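Local coordinates for protein transcriptional regulator nlh2 (Aquifex aeolicus, PDB 4G3V) that is thought to regulate transcription as a sigma54-dependent activator, its GAF domain, captured here in an inactive state, probably controlling the activator's activity, at residues Tyr23-Ser28 / Gly157-Leu162; Glu31-Leu36 / Glu43-Ala48; Gly79-Arg84 / Ala117-Val122. One frame throughout, in Å; residues are numbered along the deposited sequence.

Overall arrangement
All three contacts hold helices against the six-stranded antiparallel sheet of the GAF domain, or against one another. Interaction 1 joins the start of helix 25-40 to the end of helix 139-162; interaction 2, its centre about 13 Å away, lays the middle of helix 25-40 on strand 44-51. Interaction 3 sits about 17 Å from interaction 1 and 16 Å from interaction 2, centre to centre, and packs helix 76-84 on strand 113-122. Ile120 of that strand ties them together: its CG2 lies 3.7 Å from Phe160 CE2 of interaction 1, and its CD1 lies 3.8 Å from Ile47 CG2 of interaction 2. Interactions 1 and 3 also touch the second subunit.

Interaction 1: Tyr23-Ser28 / Gly157-Leu162; sequences YTFEES and GMFFKL
Three phenylalanines, Phe25 from the start of helix 25-40 and Phe159 and Phe160 from the end of helix 139-162, gather into an aromatic cluster that makes up most of this contact. Phe25 CD1 comes within 3.4 Å of Phe159 CE2, with CE1 close behind, while the far end of the ring, CZ, reaches Phe160 CE1 at 3.8 Å. The rings of Phe25 and Phe159 lie almost parallel, at 5°, yet slid so far apart that they barely overlap, their centroids 5.5 Å from each other. Phe160 is turned obliquely to Phe25, at 56°. Phe25 gets there because its CG is anti to the backbone N (chi1 -177°), carrying the ring across to the other helix.

In a second van der Waals touch, Ser28 CB rests 3.4 Å and Ser28 OG 3.5 Å from Phe159 CZ, so the end of that ring is held between Ser28 and Phe25.

The side-chain hydrogen bonds lie within 23-28 and shape the helix start. Thr24 is the N-cap: its OG1 accepts from Glu27 N at 3.1 Å. Ser28 OG bends back to donate to Thr24 O at 2.8 Å, coming from above the carbonyl plane, while Ser28 N reaches the same oxygen from the opposite face. Two donors thus grip Thr24 O, and the buried serine hydroxyl is satisfied.

Tyr23 O accepts from Arg163, which also packs on Phe25 and Ser28. Around the cluster, Ile49 of strand 44-51 packs on Phe25 and Phe160, and Leu19 of helix 4-19 on Ser28 and Phe159. Met158 of the second subunit also meets Phe159. The arrangement is an aromatic cluster at a helix-helix contact, joining a capped helix start to the end of the C-terminal helix of the GAF domain beside the dimer interface.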
loop_
_atom_site.group_PDB
_atom_site.type_symbol
_atom_site.label_atom_id
_atom_site.label_comp_id
_atom_site.label_asym_id
_atom_site.label_seq_id
_atom_site.Cartn_x
_atom_site.Cartn_y
_atom_site.Cartn_z
ATOM N N TYR A 23 -7.565 -17.803 -2.889
ATOM C CA TYR A 23 -6.989 -18.362 -4.105
ATOM C C TYR A 23 -5.636 -18.978 -3.781
ATOM O O TYR A 23 -5.024 -18.621 -2.764
ATOM C CB TYR A 23 -6.862 -17.268 -5.178
ATOM C CG TYR A 23 -8.176 -16.589 -5.473
ATOM C CD1 TYR A 23 -9.178 -17.245 -6.197
ATOM C CD2 TYR A 23 -8.439 -15.311 -5.000
ATOM C CE1 TYR A 23 -10.384 -16.641 -6.443
ATOM C CE2 TYR A 23 -9.647 -14.706 -5.237
ATOM C CZ TYR A 23 -10.616 -15.371 -5.964
ATOM O OH TYR A 23 -11.828 -14.763 -6.211
ATOM N N THR A 24 -5.167 -19.912 -4.612
ATOM C CA THR A 24 -3.869 -20.530 -4.345
ATOM C C THR A 24 -2.808 -19.450 -4.466
ATOM O O THR A 24 -3.066 -18.376 -5.014
ATOM C CB THR A 24 -3.514 -21.671 -5.313
ATOM O OG1 THR A 24 -3.308 -21.135 -6.627
ATOM C CG2 THR A 24 -4.610 -22.745 -5.334
ATOM N N PHE A 25 -1.617 -19.745 -3.966
ATOM C CA PHE A 25 -0.528 -18.774 -3.965
ATOM C C PHE A 25 -0.263 -18.307 -5.396
ATOM O O PHE A 25 -0.267 -17.110 -5.685
ATOM C CB PHE A 25 0.734 -19.393 -3.358
ATOM C CG PHE A 25 1.887 -18.439 -3.248
ATOM C CD1 PHE A 25 1.885 -17.427 -2.304
ATOM C CD2 PHE A 25 2.985 -18.563 -4.084
ATOM C CE1 PHE A 25 2.962 -16.553 -2.202
ATOM C CE2 PHE A 25 4.056 -17.695 -3.984
ATOM C CZ PHE A 25 4.047 -16.690 -3.040
ATOM N N GLU A 26 -0.074 -19.258 -6.298
ATOM C CA GLU A 26 0.246 -18.943 -7.680
ATOM C C GLU A 26 -0.904 -18.239 -8.409
ATOM O O GLU A 26 -0.664 -17.300 -9.158
ATOM C CB GLU A 26 0.672 -20.209 -8.431
ATOM C CG GLU A 26 1.956 -20.832 -7.893
ATOM C CD GLU A 26 1.740 -21.772 -6.703
ATOM O OE1 GLU A 26 0.606 -21.845 -6.144
ATOM O OE2 GLU A 26 2.728 -22.462 -6.339
ATOM N N GLU A 27 -2.143 -18.685 -8.202
ATOM C CA GLU A 27 -3.293 -18.030 -8.837
ATOM C C GLU A 27 -3.406 -16.583 -8.349
ATOM O O GLU A 27 -3.753 -15.693 -9.122
ATOM C CB GLU A 27 -4.610 -18.770 -8.551
ATOM C CG GLU A 27 -4.720 -20.187 -9.177
ATOM C CD GLU A 27 -5.016 -20.198 -10.684
ATOM O OE1 GLU A 27 -5.481 -21.245 -11.178
ATOM O OE2 GLU A 27 -4.782 -19.184 -11.382
ATOM N N SER A 28 -3.112 -16.355 -7.066
ATOM C CA SER A 28 -3.185 -15.010 -6.480
ATOM C C SER A 28 -2.194 -14.065 -7.166
ATOM O O SER A 28 -2.550 -12.950 -7.565
ATOM C CB SER A 28 -2.903 -15.060 -4.969
ATOM O OG SER A 28 -3.906 -15.814 -4.279
ATOM N N GLY A 157 4.405 -8.339 0.029
ATOM C CA GLY A 157 5.162 -8.719 1.215
ATOM C C GLY A 157 4.230 -9.256 2.296
ATOM O O GLY A 157 4.495 -10.271 2.923
ATOM N N MET A 158 3.110 -8.572 2.513
ATOM C CA MET A 158 2.106 -9.012 3.477
ATOM C C MET A 158 1.590 -10.390 3.073
ATOM O O MET A 158 1.427 -11.275 3.903
ATOM C CB MET A 158 0.928 -8.037 3.536
ATOM C CG MET A 158 1.252 -6.635 4.047
ATOM S SD MET A 158 1.658 -6.551 5.793
ATOM C CE MET A 158 0.206 -7.255 6.557
ATOM N N PHE A 159 1.337 -10.551 1.776
ATOM C CA PHE A 159 0.813 -11.811 1.250
ATOM C C PHE A 159 1.802 -12.960 1.471
ATOM O O PHE A 159 1.399 -14.076 1.835
ATOM C CB PHE A 159 0.511 -11.688 -0.236
ATOM C CG PHE A 159 -0.183 -12.898 -0.823
ATOM C CD1 PHE A 159 -1.457 -13.238 -0.423
ATOM C CD2 PHE A 159 0.448 -13.685 -1.773
ATOM C CE1 PHE A 159 -2.097 -14.348 -0.967
ATOM C CE2 PHE A 159 -0.175 -14.781 -2.325
ATOM C CZ PHE A 159 -1.452 -15.117 -1.922
ATOM N N PHE A 160 3.086 -12.702 1.235
ATOM C CA PHE A 160 4.110 -13.725 1.472
ATOM C C PHE A 160 4.112 -14.180 2.944
ATOM O O PHE A 160 4.276 -15.377 3.250
ATOM C CB PHE A 160 5.510 -13.213 1.101
ATOM C CG PHE A 160 5.800 -13.182 -0.388
ATOM C CD1 PHE A 160 4.787 -13.070 -1.332
ATOM C CD2 PHE A 160 7.110 -13.251 -0.839
ATOM C CE1 PHE A 160 5.079 -13.032 -2.695
ATOM C CE2 PHE A 160 7.411 -13.203 -2.193
ATOM C CZ PHE A 160 6.400 -13.093 -3.123
ATOM N N LYS A 161 3.936 -13.228 3.854
ATOM C CA LYS A 161 3.837 -13.532 5.284
ATOM C C LYS A 161 2.567 -14.346 5.566
ATOM O O LYS A 161 2.595 -15.338 6.305
ATOM C CB LYS A 161 3.825 -12.227 6.088
ATOM C CG LYS A 161 3.711 -12.396 7.607
ATOM C CD LYS A 161 4.938 -13.042 8.216
ATOM C CE LYS A 161 4.763 -13.242 9.717
ATOM N NZ LYS A 161 6.009 -13.680 10.372
ATOM N N LEU A 162 1.461 -13.933 4.952
ATOM C CA LEU A 162 0.184 -14.611 5.117
ATOM C C LEU A 162 0.292 -16.090 4.753
ATOM O O LEU A 162 -0.249 -16.956 5.445
ATOM C CB LEU A 162 -0.866 -13.936 4.242
ATOM C CG LEU A 162 -2.302 -14.431 4.358
ATOM C CD1 LEU A 162 -2.770 -14.394 5.796
ATOM C CD2 LEU A 162 -3.201 -13.582 3.482
#

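Interaction 2: Glu31-Leu36 / Glu43-Ala48; sequences EVLKVL and EHSFIA
Ser45, early in strand 44-51, meets Leu33 of helix 25-40 with its hydroxyl. Ser45 OG sits against the leucine branches, 3.4 Å from Leu33 CD2 and 3.6 Å from Leu33 CD1. It occupies the position between its own backbone N and carbonyl carbon (chi1 62°). From there Ser45 OG also donates to a water 2.7 Å away. That water in turn gives a hydrogen to Leu33 O at 2.9 Å, so it bridges strand and helix and satisfies the buried hydroxyl.

Phe46 directs its side chain to the other side of the sheet, where its ring meets Phe64 edge-to-face; on the helix side its CA is approached by Leu33 CD1 at 4.0 Å.

Ile47 returns to the helix side. Ile47 CD1 lies 3.8 Å from Leu33 CD2, the two side chains crossing obliquely, and Leu33 is thereby lodged between Ser45 and Ile47. Tyr61 and Ser59 of strand 54-61 also touch Leu33.

The helix and strand segments run nearly antiparallel, at 154°, with their axes 9.1 Å apart at closest approach. This is helix-on-sheet packing in a GAF domain, with a helix laid back along the very strand that follows it.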
loop_
_atom_site.group_PDB
_atom_site.type_symbol
_atom_site.label_atom_id
_atom_site.label_comp_id
_atom_site.label_asym_id
_atom_site.label_seq_id
_atom_site.Cartn_x
_atom_site.Cartn_y
_atom_site.Cartn_z
ATOM N N GLU A 31 -3.287 -13.234 -10.645
ATOM C CA GLU A 31 -4.434 -12.330 -10.704
ATOM C C GLU A 31 -3.979 -10.891 -10.423
ATOM O O GLU A 31 -4.496 -9.946 -11.012
ATOM C CB GLU A 31 -5.526 -12.765 -9.733
ATOM C CG GLU A 31 -6.840 -12.018 -9.884
ATOM C CD GLU A 31 -7.628 -12.385 -11.132
ATOM O OE1 GLU A 31 -7.215 -13.287 -11.901
ATOM O OE2 GLU A 31 -8.686 -11.756 -11.333
ATOM N N VAL A 32 -3.002 -10.719 -9.537
ATOM C CA VAL A 32 -2.416 -9.391 -9.336
ATOM C C VAL A 32 -1.852 -8.823 -10.653
ATOM O O VAL A 32 -2.116 -7.666 -11.014
ATOM C CB VAL A 32 -1.317 -9.426 -8.260
ATOM C CG1 VAL A 32 -0.542 -8.086 -8.203
ATOM C CG2 VAL A 32 -1.921 -9.741 -6.920
ATOM N N LEU A 33 -1.089 -9.625 -11.386
ATOM C CA LEU A 33 -0.511 -9.149 -12.636
ATOM C C LEU A 33 -1.594 -8.875 -13.676
ATOM O O LEU A 33 -1.475 -7.941 -14.476
ATOM C CB LEU A 33 0.520 -10.145 -13.173
ATOM C CG LEU A 33 1.710 -10.400 -12.228
ATOM C CD1 LEU A 33 2.762 -11.316 -12.859
ATOM C CD2 LEU A 33 2.346 -9.098 -11.797
ATOM N N LYS A 34 -2.651 -9.678 -13.662
ATOM C CA LYS A 34 -3.757 -9.479 -14.582
ATOM C C LYS A 34 -4.450 -8.142 -14.324
ATOM O O LYS A 34 -4.801 -7.424 -15.265
ATOM C CB LYS A 34 -4.762 -10.625 -14.462
ATOM C CG LYS A 34 -5.908 -10.551 -15.445
ATOM C CD LYS A 34 -6.913 -11.671 -15.196
ATOM C CE LYS A 34 -6.277 -13.041 -15.315
ATOM N NZ LYS A 34 -7.246 -14.127 -15.006
ATOM N N VAL A 35 -4.647 -7.796 -13.056
ATOM C CA VAL A 35 -5.296 -6.516 -12.770
ATOM C C VAL A 35 -4.344 -5.336 -13.034
ATOM O O VAL A 35 -4.789 -4.248 -13.396
ATOM C CB VAL A 35 -5.987 -6.446 -11.364
ATOM C CG1 VAL A 35 -7.089 -7.508 -11.262
ATOM C CG2 VAL A 35 -5.020 -6.610 -10.251
ATOM N N LEU A 36 -3.038 -5.537 -12.892
ATOM C CA LEU A 36 -2.103 -4.478 -13.285
ATOM C C LEU A 36 -2.258 -4.178 -14.770
ATOM O O LEU A 36 -2.169 -3.028 -15.211
ATOM C CB LEU A 36 -0.667 -4.879 -12.987
ATOM C CG LEU A 36 -0.274 -4.687 -11.528
ATOM C CD1 LEU A 36 1.154 -5.140 -11.289
ATOM C CD2 LEU A 36 -0.435 -3.223 -11.157
ATOM N N GLU A 43 1.634 -4.346 -19.617
ATOM C CA GLU A 43 1.505 -5.470 -20.538
ATOM C C GLU A 43 2.506 -6.602 -20.292
ATOM O O GLU A 43 2.255 -7.736 -20.676
ATOM C CB GLU A 43 1.589 -4.962 -21.988
ATOM C CG GLU A 43 0.345 -4.158 -22.418
ATOM C CD GLU A 43 0.645 -3.075 -23.452
ATOM O OE1 GLU A 43 1.152 -2.003 -23.056
ATOM O OE2 GLU A 43 0.370 -3.280 -24.653
ATOM N N HIS A 44 3.632 -6.300 -19.652
ATOM C CA HIS A 44 4.640 -7.308 -19.347
ATOM C C HIS A 44 5.091 -7.173 -17.899
ATOM O O HIS A 44 5.456 -6.084 -17.456
ATOM C CB HIS A 44 5.859 -7.151 -20.263
ATOM C CG HIS A 44 5.515 -7.038 -21.721
ATOM N ND1 HIS A 44 5.277 -8.133 -22.512
ATOM C CD2 HIS A 44 5.371 -5.953 -22.521
ATOM C CE1 HIS A 44 5.006 -7.738 -23.749
ATOM N NE2 HIS A 44 5.061 -6.419 -23.779
ATOM N N SER A 45 5.100 -8.274 -17.164
ATOM C CA SER A 45 5.441 -8.204 -15.750
ATOM C C SER A 45 5.758 -9.571 -15.203
ATOM O O SER A 45 5.371 -10.587 -15.785
ATOM C CB SER A 45 4.268 -7.624 -14.942
ATOM O OG SER A 45 3.125 -8.454 -15.056
ATOM N N PHE A 46 6.452 -9.597 -14.071
ATOM C CA PHE A 46 6.669 -10.838 -13.363
ATOM C C PHE A 46 6.882 -10.578 -11.885
ATOM O O PHE A 46 7.208 -9.470 -11.484
ATOM C CB PHE A 46 7.829 -11.651 -13.978
ATOM C CG PHE A 46 9.198 -11.023 -13.826
ATOM C CD1 PHE A 46 9.886 -11.092 -12.626
ATOM C CD2 PHE A 46 9.804 -10.404 -14.905
ATOM C CE1 PHE A 46 11.162 -10.516 -12.493
ATOM C CE2 PHE A 46 11.073 -9.836 -14.794
ATOM C CZ PHE A 46 11.755 -9.894 -13.590
ATOM N N ILE A 47 6.624 -11.609 -11.087
ATOM C CA ILE A 47 6.916 -11.603 -9.670
ATOM C C ILE A 47 7.901 -12.742 -9.466
ATOM O O ILE A 47 7.619 -13.881 -9.842
ATOM C CB ILE A 47 5.639 -11.795 -8.831
ATOM C CG1 ILE A 47 4.729 -10.583 -9.013
ATOM C CG2 ILE A 47 5.975 -12.001 -7.372
ATOM C CD1 ILE A 47 3.293 -10.761 -8.517
ATOM N N ALA A 48 9.078 -12.412 -8.937
ATOM C CA ALA A 48 10.116 -13.401 -8.672
ATOM C C ALA A 48 10.266 -13.590 -7.169
ATOM O O ALA A 48 10.156 -12.635 -6.393
ATOM C CB ALA A 48 11.421 -12.967 -9.271
HETATM O O HOH W 1 0.920 -6.975 -15.713
#

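Interaction 3: Gly79-Arg84 / Ala117-Val122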
loop_
_atom_site.group_PDB
_atom_site.type_symbol
_atom_site.label_atom_id
_atom_site.label_comp_id
_atom_site.label_asym_id
_atom_site.label_seq_id
_atom_site.Cartn_x
_atom_site.Cartn_y
_atom_site.Cartn_z
ATOM N N GLY A 79 18.147 -8.072 -10.181
ATOM C CA GLY A 79 19.094 -8.602 -9.211
ATOM C C GLY A 79 19.620 -7.543 -8.251
ATOM O O GLY A 79 19.937 -7.837 -7.098
ATOM N N LYS A 80 19.719 -6.304 -8.713
ATOM C CA LYS A 80 20.169 -5.227 -7.836
ATOM C C LYS A 80 19.101 -4.872 -6.805
ATOM O O LYS A 80 19.413 -4.608 -5.646
ATOM C CB LYS A 80 20.579 -3.999 -8.646
ATOM C CG LYS A 80 21.938 -4.147 -9.316
ATOM C CD LYS A 80 22.190 -3.020 -10.305
ATOM C CE LYS A 80 23.627 -3.011 -10.770
ATOM N NZ LYS A 80 24.016 -4.299 -11.401
ATOM N N VAL A 81 17.838 -4.887 -7.215
ATOM C CA VAL A 81 16.751 -4.626 -6.275
ATOM C C VAL A 81 16.739 -5.728 -5.227
ATOM O O VAL A 81 16.534 -5.470 -4.045
ATOM C CB VAL A 81 15.390 -4.538 -6.994
ATOM C CG1 VAL A 81 14.260 -4.390 -5.977
ATOM C CG2 VAL A 81 15.388 -3.343 -7.972
ATOM N N PHE A 82 16.969 -6.957 -5.682
ATOM C CA PHE A 82 17.071 -8.125 -4.809
ATOM C C PHE A 82 18.159 -7.914 -3.758
ATOM O O PHE A 82 17.941 -8.122 -2.566
ATOM C CB PHE A 82 17.381 -9.349 -5.683
ATOM C CG PHE A 82 17.577 -10.646 -4.924
ATOM C CD1 PHE A 82 17.072 -10.833 -3.655
ATOM C CD2 PHE A 82 18.283 -11.683 -5.516
ATOM C CE1 PHE A 82 17.271 -12.054 -2.982
ATOM C CE2 PHE A 82 18.485 -12.898 -4.857
ATOM C CZ PHE A 82 17.982 -13.082 -3.594
ATOM N N GLN A 83 19.322 -7.471 -4.204
ATOM C CA GLN A 83 20.487 -7.289 -3.334
ATOM C C GLN A 83 20.313 -6.189 -2.297
ATOM O O GLN A 83 20.589 -6.398 -1.111
ATOM C CB GLN A 83 21.711 -6.958 -4.178
ATOM C CG GLN A 83 22.942 -6.654 -3.342
ATOM C CD GLN A 83 24.057 -6.057 -4.160
ATOM O OE1 GLN A 83 24.132 -6.277 -5.370
ATOM N NE2 GLN A 83 24.931 -5.272 -3.505
ATOM N N ARG A 84 19.867 -5.016 -2.744
ATOM C CA ARG A 84 19.842 -3.835 -1.882
ATOM C C ARG A 84 18.507 -3.591 -1.217
ATOM O O ARG A 84 18.437 -2.847 -0.239
ATOM C CB ARG A 84 20.217 -2.589 -2.667
ATOM C CG ARG A 84 21.626 -2.620 -3.152
ATOM C CD ARG A 84 22.149 -1.233 -3.537
ATOM N NE ARG A 84 23.464 -1.395 -4.142
ATOM C CZ ARG A 84 24.584 -1.536 -3.452
ATOM N NH1 ARG A 84 24.571 -1.458 -2.123
ATOM N NH2 ARG A 84 25.711 -1.733 -4.103
ATOM N N ALA A 117 11.171 -1.943 -10.896
ATOM C CA ALA A 117 11.328 -3.139 -10.095
ATOM C C ALA A 117 11.319 -2.733 -8.630
ATOM O O ALA A 117 12.064 -1.827 -8.219
ATOM C CB ALA A 117 12.617 -3.862 -10.463
ATOM N N ALA A 118 10.462 -3.384 -7.849
ATOM C CA ALA A 118 10.307 -3.051 -6.439
ATOM C C ALA A 118 10.437 -4.303 -5.590
ATOM O O ALA A 118 9.956 -5.391 -5.966
ATOM C CB ALA A 118 8.966 -2.396 -6.184
ATOM N N PRO A 119 11.057 -4.152 -4.421
ATOM C CA PRO A 119 11.272 -5.305 -3.546
ATOM C C PRO A 119 9.978 -5.722 -2.849
ATOM O O PRO A 119 9.072 -4.906 -2.608
ATOM C CB PRO A 119 12.289 -4.793 -2.527
ATOM C CG PRO A 119 12.046 -3.338 -2.460
ATOM C CD PRO A 119 11.560 -2.903 -3.826
ATOM N N ILE A 120 9.911 -7.014 -2.561
ATOM C CA ILE A 120 8.845 -7.612 -1.782
ATOM C C ILE A 120 9.502 -8.076 -0.490
ATOM O O ILE A 120 10.309 -9.011 -0.505
ATOM C CB ILE A 120 8.239 -8.821 -2.527
ATOM C CG1 ILE A 120 7.581 -8.363 -3.823
ATOM C CG2 ILE A 120 7.215 -9.541 -1.660
ATOM C CD1 ILE A 120 7.222 -9.508 -4.774
ATOM N N LYS A 121 9.160 -7.415 0.614
ATOM C CA LYS A 121 9.844 -7.616 1.888
ATOM C C LYS A 121 8.945 -8.172 2.976
ATOM O O LYS A 121 7.805 -7.733 3.139
ATOM C CB LYS A 121 10.406 -6.295 2.388
ATOM C CG LYS A 121 11.525 -5.740 1.523
ATOM C CD LYS A 121 12.241 -4.603 2.240
ATOM C CE LYS A 121 13.233 -3.933 1.346
ATOM N NZ LYS A 121 13.965 -2.843 2.061
ATOM N N VAL A 122 9.496 -9.120 3.724
ATOM C CA VAL A 122 8.852 -9.669 4.905
ATOM C C VAL A 122 9.775 -9.443 6.103
ATOM O O VAL A 122 10.926 -9.942 6.145
ATOM C CB VAL A 122 8.590 -11.165 4.746
ATOM C CG1 VAL A 122 7.955 -11.720 6.011
ATOM C CG2 VAL A 122 7.709 -11.427 3.529
HETATM O O HOH W 2 17.041 -2.200 1.931
#
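Helix 76-84 of the GAF domain lies against strand 113-122, and its buried Val81 forms the heart of this helix-on-sheet contact. The helix segment is inclined at 38° to the strand segment, their axes 7.9 Å apart at closest approach, and the nearest CA atoms are those of Val81 and Pro119.

Val81 uses its two methyl groups for two different partners. Val81 CG1, set anti to the backbone N (chi1 175°), rests on Pro119, lying 3.6 Å from its N and 3.8 Å from its CD, and it also comes near Ala118 C. The valine and proline side chains cross at about a right angle. Val81 CG2 turns to Ala117, lying 3.8 Å from Ala117 CB and 3.7 Å from Ala117 O. The two methyls are thus spaced along the strand, CG2 over Ala117 and CG1 over Pro119. The small side chain of Ala117 probably lets the helix approach. Ala118, between the two, sends its CB away from the helix.

At the end of the helix the contact turns polar and is made through water. One water donates to Arg84 O at 2.7 Å and accepts from Lys121 NZ at 3.1 Å, linking the last turn to the extended lysine chain. Lys121 thus reaches Gly85 O directly and Arg84 O through the water at the C-terminal end of the helix, a place where its positive charge is probably favoured.

In the neighbouring strand 125-135, Val129 and Thr131 touch Ala117, while Phe82 leaves the contact to pack on Val126 and Arg50. Within 79-84 and 117-122, Val81 carries the apolar packing, and Lys121 ties down the helix end by one direct and one water-mediated bond, in the helix-on-sheet packing of the GAF fold.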